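Local coordinates for glycerol uptake operon antiterminator-related protein (Thermotoga maritima, PDB 1VKF) that probably acts in transcription antitermination at a glycerol uptake operon, like relatives that respond to glycerol-3-phosphate, at residues Asp85-Tyr95 with Ile103-Ala111; Met13-Met24 with Pro32-Ser40. One frame throughout, in Å; residues are numbered along the deposited sequence.

Contact 1. Residues Asp85-Tyr95 with Ile103-Ala111; sequences DGIITIKPKNY and IPAVLRFFA
Tyr95 holds CG opposite its own backbone N (chi1 -178°), which carries the CD1 and CE1 side of its ring from the first turn of helix 92-100 onto Ala105 and Leu107. Ile90 also turns CG1 away from its N (chi1 -167°), sending CD1 across to Arg108 and Phe110. Tyr95 CD1 rests 3.7 Å from Ala105 CB and 3.9 Å from Leu107 CB, while Ala105 O meets the ring at its edge, near its plane. A water in that plane accepts from Tyr95 OH at 2.5 Å and donates to Ala105 O, tying helix to strand. With an alanine in place of Tyr95, the methyl of Ala105 would probably lose the ring packed on it, leaving Ile87 CD1 against it, and the water would lose its link to the helix. At the far end, Ile90 CD1 sits over the centre of the Phe110 ring, 3.8 Å from the centroid, in a CH-pi contact, and also packs 3.6 Å from Arg108 CB. Ile88 CG2 lies 3.7 Å from Arg108 CG, and Ile88 runs alongside Val106. Between the two faces, four backbone bonds join the parallel strands: Ile87 N to Pro104 O, Val106 N to Ile87 O, Thr89 N to Val106 O and Arg108 N to Thr89 O. Thr89 OG1 accepts from Lys91 N in an ST turn and from Asn94 ND2, fixing the turn into the helix; Asp64 also bonds this hydroxyl. Arg108 NE is salt-bridged to Glu133. The whole is a beta-alpha-beta crossover of a TIM-barrel-type sheet: strand 58-62 flanks 86-89, strand 131-135 flanks 105-110, and Pro92 leans on Gln123 and Leu127 of helix 114-127.

Contact 2. Residues Met13-Met24 with Pro32-Ser40; sequences MFKGIIAALWDM and PDVVFLLKS
Ile18 CG2 sits above the centre of the Phe36 ring, 3.7 Å from its centroid, in a CH-pi contact, and Phe14 CE1 meets the same ring at its edge. Further along, Leu38 CB lies squarely over the six-membered ring of Trp22 at 3.7 Å. The indole gets there because CG stands beside the backbone N (chi1 -81°), folding back a side chain that starts away from the partner strand. Leu38 CD1 wedges between Trp22 CZ2 and Ala20 CB, 3.7 Å from each. On the reverse face, Ala19 CB meets Pro32 CG at 3.8 Å, Leu21 CD1 touches Val35 CG1, and the selenium of selenomethionine Met24 rests on Leu37 CD1. Four backbone bonds set this register: Ala19 N to Val34 O, Phe36 N to Ala19 O, Leu21 N to Phe36 O and Leu38 N to Leu21 O. Before the first of them a water bridges Ile17 O and Val34 N; past the last, Lys39 N is buried without a partner. No helix lies in the link between these parallel strands; Trp182 of helix 179-182 packs on Ala19, Leu21 and Pro32, helix 45-54 meets Leu21 and Met24, and strands 173-176 and 58-62 flank the pair.

Both contacts are parallel strand pairs of one curled sheet, joined through strand 58-62, which lies between 34-41 and 86-89. They meet inside the barrel, where Ile88 CD1 packs 3.5 Å from Phe36 CG and Val106 CG2 approaches Phe14 CZ. Contact 2 is the more buried and almost wholly apolar apart from its backbone bonds; contact 1 is partly buried and adds polar work, with a threonine hydroxyl, a water-bridged tyrosine and an arginine paired with Glu133 outside it. Contact 1 includes the first turn of its own crossover helix, whereas contact 2 borrows helices from other parts of the chain. A citric acid, probably from the crystallisation liquor, lies near Arg108 and is hydrogen-bonded by Trp22, which may mark a pocket toward the C-terminal strand ends.

Contact 1. Residues Asp85-Tyr95 with Ile103-Ala111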
loop_
_atom_site.group_PDB
_atom_site.type_symbol
_atom_site.label_atom_id
_atom_site.label_comp_id
_atom_site.label_asym_id
_atom_site.label_seq_id
_atom_site.Cartn_x
_atom_site.Cartn_y
_atom_site.Cartn_z
ATOM N N ASP A 85 5.231 -0.871 -10.268
ATOM C CA ASP A 85 4.625 -2.159 -10.402
ATOM C C ASP A 85 3.146 -2.154 -10.127
ATOM O O ASP A 85 2.405 -3.049 -10.574
ATOM C CB ASP A 85 5.334 -3.181 -9.525
ATOM C CG ASP A 85 6.765 -3.367 -9.938
ATOM O OD1 ASP A 85 7.026 -3.691 -11.134
ATOM O OD2 ASP A 85 7.704 -3.073 -9.176
ATOM N N GLY A 86 2.716 -1.189 -9.362
ATOM C CA GLY A 86 1.310 -1.023 -9.040
ATOM C C GLY A 86 1.030 0.281 -8.315
ATOM O O GLY A 86 1.921 1.108 -8.043
ATOM N N ILE A 87 -0.248 0.480 -7.995
ATOM C CA ILE A 87 -0.664 1.656 -7.327
ATOM C C ILE A 87 -1.378 1.344 -6.020
ATOM O O ILE A 87 -1.962 0.305 -5.853
ATOM C CB ILE A 87 -1.535 2.570 -8.210
ATOM C CG1 ILE A 87 -2.841 1.913 -8.587
ATOM C CG2 ILE A 87 -0.776 3.004 -9.506
ATOM C CD1 ILE A 87 -3.966 2.298 -7.745
ATOM N N ILE A 88 -1.365 2.326 -5.138
ATOM C CA ILE A 88 -2.141 2.370 -3.903
ATOM C C ILE A 88 -2.998 3.629 -3.967
ATOM O O ILE A 88 -2.564 4.653 -4.466
ATOM C CB ILE A 88 -1.202 2.540 -2.706
ATOM C CG1 ILE A 88 -0.291 1.317 -2.539
ATOM C CG2 ILE A 88 -1.981 2.740 -1.408
ATOM C CD1 ILE A 88 0.983 1.648 -1.853
ATOM N N THR A 89 -4.231 3.539 -3.515
ATOM C CA THR A 89 -5.118 4.688 -3.552
ATOM C C THR A 89 -6.282 4.465 -2.572
ATOM O O THR A 89 -6.602 3.330 -2.269
ATOM C CB THR A 89 -5.692 4.871 -5.007
ATOM O OG1 THR A 89 -6.498 6.044 -5.079
ATOM C CG2 THR A 89 -6.621 3.741 -5.420
ATOM N N ILE A 90 -6.874 5.556 -2.130
ATOM C CA ILE A 90 -8.132 5.531 -1.334
ATOM C C ILE A 90 -9.367 5.722 -2.228
ATOM O O ILE A 90 -10.496 5.612 -1.755
ATOM C CB ILE A 90 -8.065 6.608 -0.209
ATOM C CG1 ILE A 90 -9.181 6.437 0.862
ATOM C CG2 ILE A 90 -8.192 8.029 -0.739
ATOM C CD1 ILE A 90 -8.991 5.334 1.753
ATOM N N LYS A 91 -9.155 6.064 -3.507
ATOM C CA LYS A 91 -10.258 6.393 -4.433
ATOM C C LYS A 91 -10.718 5.186 -5.204
ATOM O O LYS A 91 -9.972 4.722 -6.067
ATOM C CB LYS A 91 -9.834 7.462 -5.442
ATOM C CG LYS A 91 -9.285 8.762 -4.838
ATOM C CD LYS A 91 -10.339 9.582 -4.102
ATOM C CE LYS A 91 -9.718 10.795 -3.409
ATOM N NZ LYS A 91 -10.687 11.607 -2.580
ATOM N N PRO A 92 -11.923 4.661 -4.934
ATOM C CA PRO A 92 -12.452 3.503 -5.673
ATOM C C PRO A 92 -12.400 3.625 -7.183
ATOM O O PRO A 92 -12.144 2.611 -7.851
ATOM C CB PRO A 92 -13.917 3.419 -5.205
ATOM C CG PRO A 92 -13.930 4.091 -3.941
ATOM C CD PRO A 92 -12.894 5.153 -3.937
ATOM N N LYS A 93 -12.621 4.811 -7.723
ATOM C CA LYS A 93 -12.555 5.002 -9.162
ATOM C C LYS A 93 -11.144 4.741 -9.707
ATOM O O LYS A 93 -11.004 4.176 -10.777
ATOM C CB LYS A 93 -13.029 6.410 -9.557
ATOM C CG LYS A 93 -14.445 6.743 -9.109
ATOM N N ASN A 94 -10.090 5.166 -8.986
ATOM C CA ASN A 94 -8.711 4.889 -9.410
ATOM C C ASN A 94 -8.489 3.386 -9.377
ATOM O O ASN A 94 -7.868 2.807 -10.264
ATOM C CB ASN A 94 -7.686 5.530 -8.477
ATOM C CG ASN A 94 -7.467 7.028 -8.728
ATOM O OD1 ASN A 94 -7.811 7.543 -9.795
ATOM N ND2 ASN A 94 -6.871 7.730 -7.728
ATOM N N TYR A 95 -9.003 2.732 -8.326
ATOM C CA TYR A 95 -8.848 1.296 -8.186
ATOM C C TYR A 95 -9.490 0.557 -9.375
ATOM O O TYR A 95 -8.822 -0.269 -9.996
ATOM C CB TYR A 95 -9.474 0.811 -6.854
ATOM C CG TYR A 95 -9.284 -0.667 -6.670
ATOM C CD1 TYR A 95 -8.137 -1.138 -6.093
ATOM C CD2 TYR A 95 -10.203 -1.580 -7.145
ATOM C CE1 TYR A 95 -7.891 -2.436 -5.936
ATOM C CE2 TYR A 95 -9.955 -2.955 -7.014
ATOM C CZ TYR A 95 -8.754 -3.342 -6.414
ATOM O OH TYR A 95 -8.412 -4.643 -6.174
ATOM N N ILE A 103 -3.444 -3.237 -14.171
ATOM C CA ILE A 103 -2.440 -2.678 -13.297
ATOM C C ILE A 103 -2.755 -3.103 -11.840
ATOM O O ILE A 103 -3.826 -2.805 -11.322
ATOM C CB ILE A 103 -2.444 -1.183 -13.456
ATOM C CG1 ILE A 103 -1.960 -0.826 -14.888
ATOM C CG2 ILE A 103 -1.537 -0.549 -12.432
ATOM C CD1 ILE A 103 -2.318 0.548 -15.352
ATOM N N PRO A 104 -1.844 -3.833 -11.205
ATOM C CA PRO A 104 -1.989 -4.161 -9.772
ATOM C C PRO A 104 -2.312 -2.928 -8.923
ATOM O O PRO A 104 -1.753 -1.816 -9.110
ATOM C CB PRO A 104 -0.616 -4.714 -9.412
ATOM C CG PRO A 104 -0.102 -5.284 -10.724
ATOM C CD PRO A 104 -0.620 -4.420 -11.781
ATOM N N ALA A 105 -3.242 -3.120 -7.993
ATOM C CA ALA A 105 -3.729 -2.015 -7.198
ATOM C C ALA A 105 -4.075 -2.470 -5.782
ATOM O O ALA A 105 -4.564 -3.606 -5.599
ATOM C CB ALA A 105 -4.932 -1.369 -7.853
ATOM N N VAL A 106 -3.787 -1.583 -4.824
ATOM C CA VAL A 106 -4.157 -1.776 -3.457
ATOM C C VAL A 106 -5.110 -0.655 -3.057
ATOM O O VAL A 106 -4.789 0.511 -3.243
ATOM C CB VAL A 106 -2.927 -1.762 -2.534
ATOM C CG1 VAL A 106 -3.335 -1.967 -1.118
ATOM C CG2 VAL A 106 -1.963 -2.872 -2.964
ATOM N N LEU A 107 -6.249 -1.012 -2.457
ATOM C CA LEU A 107 -7.221 -0.039 -1.986
ATOM C C LEU A 107 -7.029 0.164 -0.501
ATOM O O LEU A 107 -7.056 -0.804 0.265
ATOM C CB LEU A 107 -8.656 -0.476 -2.249
ATOM C CG LEU A 107 -9.726 0.566 -1.831
ATOM C CD1 LEU A 107 -9.733 1.778 -2.707
ATOM C CD2 LEU A 107 -11.108 -0.094 -1.852
ATOM N N ARG A 108 -6.813 1.413 -0.111
ATOM C CA ARG A 108 -6.747 1.787 1.307
ATOM C C ARG A 108 -8.139 1.785 1.936
ATOM O O ARG A 108 -9.144 2.056 1.264
ATOM C CB ARG A 108 -6.127 3.149 1.487
ATOM C CG ARG A 108 -4.675 3.288 1.069
ATOM C CD ARG A 108 -4.074 4.661 1.445
ATOM N NE ARG A 108 -2.884 4.459 2.242
ATOM C CZ ARG A 108 -2.517 5.151 3.318
ATOM N NH1 ARG A 108 -3.226 6.173 3.743
ATOM N NH2 ARG A 108 -1.388 4.813 3.954
ATOM N N PHE A 109 -8.178 1.477 3.239
ATOM C CA PHE A 109 -9.398 1.248 3.996
ATOM C C PHE A 109 -9.128 1.860 5.391
ATOM O O PHE A 109 -8.266 1.389 6.136
ATOM C CB PHE A 109 -9.618 -0.264 4.029
ATOM C CG PHE A 109 -10.853 -0.741 4.755
ATOM C CD1 PHE A 109 -11.487 -0.000 5.727
ATOM C CD2 PHE A 109 -11.395 -1.960 4.411
ATOM C CE1 PHE A 109 -12.625 -0.475 6.343
ATOM C CE2 PHE A 109 -12.552 -2.443 5.025
ATOM C CZ PHE A 109 -13.150 -1.703 5.992
ATOM N N PHE A 110 -9.846 2.950 5.736
ATOM C CA PHE A 110 -9.669 3.609 7.006
ATOM C C PHE A 110 -10.716 2.984 7.983
ATOM O O PHE A 110 -11.921 3.307 7.919
ATOM C CB PHE A 110 -9.949 5.112 6.867
ATOM C CG PHE A 110 -8.971 5.874 5.999
ATOM C CD1 PHE A 110 -7.698 5.393 5.709
ATOM C CD2 PHE A 110 -9.329 7.140 5.517
ATOM C CE1 PHE A 110 -6.817 6.146 4.920
ATOM C CE2 PHE A 110 -8.438 7.875 4.730
ATOM C CZ PHE A 110 -7.204 7.371 4.434
ATOM N N ALA A 111 -10.254 2.104 8.865
ATOM C CA ALA A 111 -11.133 1.304 9.739
ATOM C C ALA A 111 -11.357 2.064 11.066
ATOM O O ALA A 111 -10.749 1.773 12.115
ATOM C CB ALA A 111 -10.552 -0.086 9.932
HETATM O O HOH W 1 -6.482 -5.088 -4.673
#

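Contact 2. Residues Met13-Met24 with Pro32-Ser40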
loop_
_atom_site.group_PDB
_atom_site.type_symbol
_atom_site.label_atom_id
_atom_site.label_comp_id
_atom_site.label_asym_id
_atom_site.label_seq_id
_atom_site.Cartn_x
_atom_site.Cartn_y
_atom_site.Cartn_z
HETATM N N MSE A 13 3.518 -12.586 -2.362
HETATM C CA MSE A 13 4.161 -11.261 -2.638
HETATM C C MSE A 13 4.039 -10.335 -1.434
HETATM O O MSE A 13 5.040 -9.752 -0.987
HETATM C CB MSE A 13 3.526 -10.578 -3.860
HETATM C CG MSE A 13 4.134 -9.202 -4.194
HETATM SE SE MSE A 13 3.327 -8.280 -5.749
HETATM C CE MSE A 13 4.619 -8.945 -7.200
ATOM N N PHE A 14 2.813 -10.173 -0.932
ATOM C CA PHE A 14 2.589 -9.351 0.235
ATOM C C PHE A 14 2.654 -10.308 1.425
ATOM O O PHE A 14 1.709 -11.052 1.698
ATOM C CB PHE A 14 1.239 -8.637 0.162
ATOM C CG PHE A 14 1.071 -7.738 -1.029
ATOM C CD1 PHE A 14 1.869 -6.628 -1.194
ATOM C CD2 PHE A 14 0.103 -8.011 -1.987
ATOM C CE1 PHE A 14 1.703 -5.788 -2.296
ATOM C CE2 PHE A 14 -0.069 -7.177 -3.077
ATOM C CZ PHE A 14 0.736 -6.064 -3.231
ATOM N N LYS A 15 3.797 -10.350 2.085
ATOM C CA LYS A 15 3.998 -11.202 3.249
ATOM C C LYS A 15 5.071 -10.569 4.120
ATOM O O LYS A 15 6.100 -10.142 3.603
ATOM C CB LYS A 15 4.432 -12.609 2.813
ATOM C CG LYS A 15 4.435 -13.642 3.972
ATOM C CD LYS A 15 3.026 -13.869 4.558
ATOM C CE LYS A 15 3.039 -14.856 5.749
ATOM N NZ LYS A 15 1.695 -15.000 6.387
ATOM N N GLY A 16 4.849 -10.509 5.427
ATOM C CA GLY A 16 5.801 -9.888 6.337
ATOM C C GLY A 16 5.845 -8.391 6.277
ATOM O O GLY A 16 4.811 -7.731 6.152
ATOM N N ILE A 17 7.040 -7.825 6.419
ATOM C CA ILE A 17 7.177 -6.406 6.465
ATOM C C ILE A 17 7.404 -5.851 5.040
ATOM O O ILE A 17 8.206 -6.380 4.280
ATOM C CB ILE A 17 8.345 -6.060 7.375
ATOM C CG1 ILE A 17 8.073 -6.603 8.787
ATOM C CG2 ILE A 17 8.599 -4.587 7.382
ATOM C CD1 ILE A 17 6.876 -6.028 9.442
ATOM N N ILE A 18 6.628 -4.841 4.716
ATOM C CA ILE A 18 6.728 -4.015 3.494
ATOM C C ILE A 18 7.363 -2.680 3.873
ATOM O O ILE A 18 7.010 -2.061 4.894
ATOM C CB ILE A 18 5.311 -3.785 2.886
ATOM C CG1 ILE A 18 4.807 -5.076 2.355
ATOM C CG2 ILE A 18 5.340 -2.686 1.814
ATOM C CD1 ILE A 18 3.316 -5.090 2.008
ATOM N N ALA A 19 8.314 -2.224 3.078
ATOM C CA ALA A 19 9.022 -0.988 3.376
ATOM C C ALA A 19 8.244 0.192 2.824
ATOM O O ALA A 19 8.148 0.345 1.623
ATOM C CB ALA A 19 10.434 -0.999 2.788
ATOM N N ALA A 20 7.810 1.054 3.728
ATOM C CA ALA A 20 7.179 2.338 3.381
ATOM C C ALA A 20 8.267 3.429 3.343
ATOM O O ALA A 20 9.060 3.604 4.313
ATOM C CB ALA A 20 6.111 2.686 4.406
ATOM N N LEU A 21 8.259 4.189 2.250
ATOM C CA LEU A 21 9.191 5.261 2.057
ATOM C C LEU A 21 8.457 6.583 1.949
ATOM O O LEU A 21 7.556 6.744 1.130
ATOM C CB LEU A 21 10.017 5.045 0.792
ATOM C CG LEU A 21 11.069 3.927 0.893
ATOM C CD1 LEU A 21 11.898 3.991 -0.352
ATOM C CD2 LEU A 21 11.918 4.033 2.146
ATOM N N TRP A 22 8.894 7.553 2.765
ATOM C CA TRP A 22 8.298 8.911 2.721
ATOM C C TRP A 22 9.208 9.904 2.015
ATOM O O TRP A 22 8.781 10.973 1.590
ATOM C CB TRP A 22 8.020 9.405 4.132
ATOM C CG TRP A 22 6.769 8.866 4.652
ATOM C CD1 TRP A 22 6.627 7.879 5.612
ATOM C CD2 TRP A 22 5.451 9.221 4.240
ATOM N NE1 TRP A 22 5.290 7.629 5.822
ATOM C CE2 TRP A 22 4.545 8.446 5.005
ATOM C CE3 TRP A 22 4.927 10.137 3.299
ATOM C CZ2 TRP A 22 3.167 8.544 4.854
ATOM C CZ3 TRP A 22 3.574 10.261 3.189
ATOM C CH2 TRP A 22 2.693 9.453 3.946
ATOM N N ASP A 23 10.479 9.605 1.968
ATOM C CA ASP A 23 11.331 10.433 1.149
ATOM C C ASP A 23 12.509 9.646 0.636
ATOM O O ASP A 23 12.802 8.533 1.095
ATOM C CB ASP A 23 11.751 11.728 1.874
ATOM C CG ASP A 23 12.975 11.545 2.693
ATOM O OD1 ASP A 23 12.943 10.583 3.463
ATOM O OD2 ASP A 23 14.016 12.273 2.618
HETATM N N MSE A 24 13.137 10.232 -0.366
HETATM C CA MSE A 24 14.087 9.551 -1.231
HETATM C C MSE A 24 15.482 10.164 -1.144
HETATM O O MSE A 24 16.370 9.817 -1.917
HETATM C CB MSE A 24 13.582 9.642 -2.667
HETATM C CG MSE A 24 12.349 8.823 -2.873
HETATM SE SE MSE A 24 12.679 6.886 -2.708
HETATM C CE MSE A 24 14.132 6.651 -4.090
ATOM N N PRO A 32 13.215 -5.181 3.064
ATOM C CA PRO A 32 12.016 -5.748 2.431
ATOM C C PRO A 32 12.056 -5.810 0.901
ATOM O O PRO A 32 12.593 -4.891 0.270
ATOM C CB PRO A 32 10.897 -4.817 2.944
ATOM C CG PRO A 32 11.366 -4.343 4.285
ATOM C CD PRO A 32 12.841 -4.098 4.000
ATOM N N ASP A 33 11.445 -6.860 0.326
ATOM C CA ASP A 33 11.399 -7.012 -1.114
ATOM C C ASP A 33 10.392 -6.059 -1.770
ATOM O O ASP A 33 10.558 -5.685 -2.956
ATOM C CB ASP A 33 10.989 -8.446 -1.495
ATOM C CG ASP A 33 12.041 -9.477 -1.150
ATOM O OD1 ASP A 33 13.248 -9.196 -1.242
ATOM O OD2 ASP A 33 11.718 -10.604 -0.767
ATOM N N VAL A 34 9.364 -5.687 -1.019
ATOM C CA VAL A 34 8.293 -4.832 -1.509
ATOM C C VAL A 34 8.421 -3.436 -0.870
ATOM O O VAL A 34 8.570 -3.298 0.359
ATOM C CB VAL A 34 6.923 -5.400 -1.258
ATOM C CG1 VAL A 34 5.813 -4.483 -1.809
ATOM C CG2 VAL A 34 6.817 -6.772 -1.922
ATOM N N VAL A 35 8.245 -2.405 -1.688
ATOM C CA VAL A 35 8.331 -1.038 -1.227
ATOM C C VAL A 35 7.027 -0.335 -1.588
ATOM O O VAL A 35 6.584 -0.422 -2.732
ATOM C CB VAL A 35 9.518 -0.252 -1.881
ATOM C CG1 VAL A 35 9.466 1.232 -1.560
ATOM C CG2 VAL A 35 10.860 -0.764 -1.400
ATOM N N PHE A 36 6.458 0.388 -0.613
ATOM C CA PHE A 36 5.378 1.321 -0.881
ATOM C C PHE A 36 5.931 2.714 -0.852
ATOM O O PHE A 36 6.393 3.169 0.188
ATOM C CB PHE A 36 4.267 1.159 0.167
ATOM C CG PHE A 36 3.407 -0.031 -0.008
ATOM C CD1 PHE A 36 3.624 -0.968 -0.986
ATOM C CD2 PHE A 36 2.365 -0.250 0.887
ATOM C CE1 PHE A 36 2.752 -2.027 -1.135
ATOM C CE2 PHE A 36 1.524 -1.316 0.751
ATOM C CZ PHE A 36 1.726 -2.205 -0.243
ATOM N N LEU A 37 5.974 3.397 -1.999
ATOM C CA LEU A 37 6.486 4.780 -2.061
ATOM C C LEU A 37 5.319 5.706 -1.790
ATOM O O LEU A 37 4.363 5.798 -2.565
ATOM C CB LEU A 37 7.049 5.055 -3.456
ATOM C CG LEU A 37 7.590 6.442 -3.693
ATOM C CD1 LEU A 37 8.668 6.816 -2.721
ATOM C CD2 LEU A 37 8.045 6.551 -5.147
ATOM N N LEU A 38 5.340 6.354 -0.631
ATOM C CA LEU A 38 4.163 7.030 -0.132
ATOM C C LEU A 38 4.114 8.524 -0.427
ATOM O O LEU A 38 3.061 9.150 -0.202
ATOM C CB LEU A 38 4.038 6.812 1.370
ATOM C CG LEU A 38 3.858 5.331 1.744
ATOM C CD1 LEU A 38 3.656 5.260 3.240
ATOM C CD2 LEU A 38 2.688 4.672 1.028
ATOM N N LYS A 39 5.196 9.066 -0.963
ATOM C CA LYS A 39 5.206 10.438 -1.449
ATOM C C LYS A 39 6.216 10.579 -2.570
ATOM O O LYS A 39 7.323 10.039 -2.526
ATOM C CB LYS A 39 5.582 11.391 -0.296
ATOM C CG LYS A 39 5.523 12.894 -0.633
ATOM C CD LYS A 39 5.970 13.773 0.556
ATOM C CE LYS A 39 5.774 15.238 0.209
ATOM N NZ LYS A 39 5.953 16.106 1.393
ATOM N N SER A 40 5.849 11.352 -3.571
ATOM C CA SER A 40 6.780 11.711 -4.617
ATOM C C SER A 40 6.210 12.955 -5.286
ATOM O O SER A 40 5.340 13.629 -4.726
ATOM C CB SER A 40 6.972 10.523 -5.636
ATOM O OG SER A 40 7.943 10.835 -6.641
HETATM O O HOH W 2 8.218 -7.073 1.530
#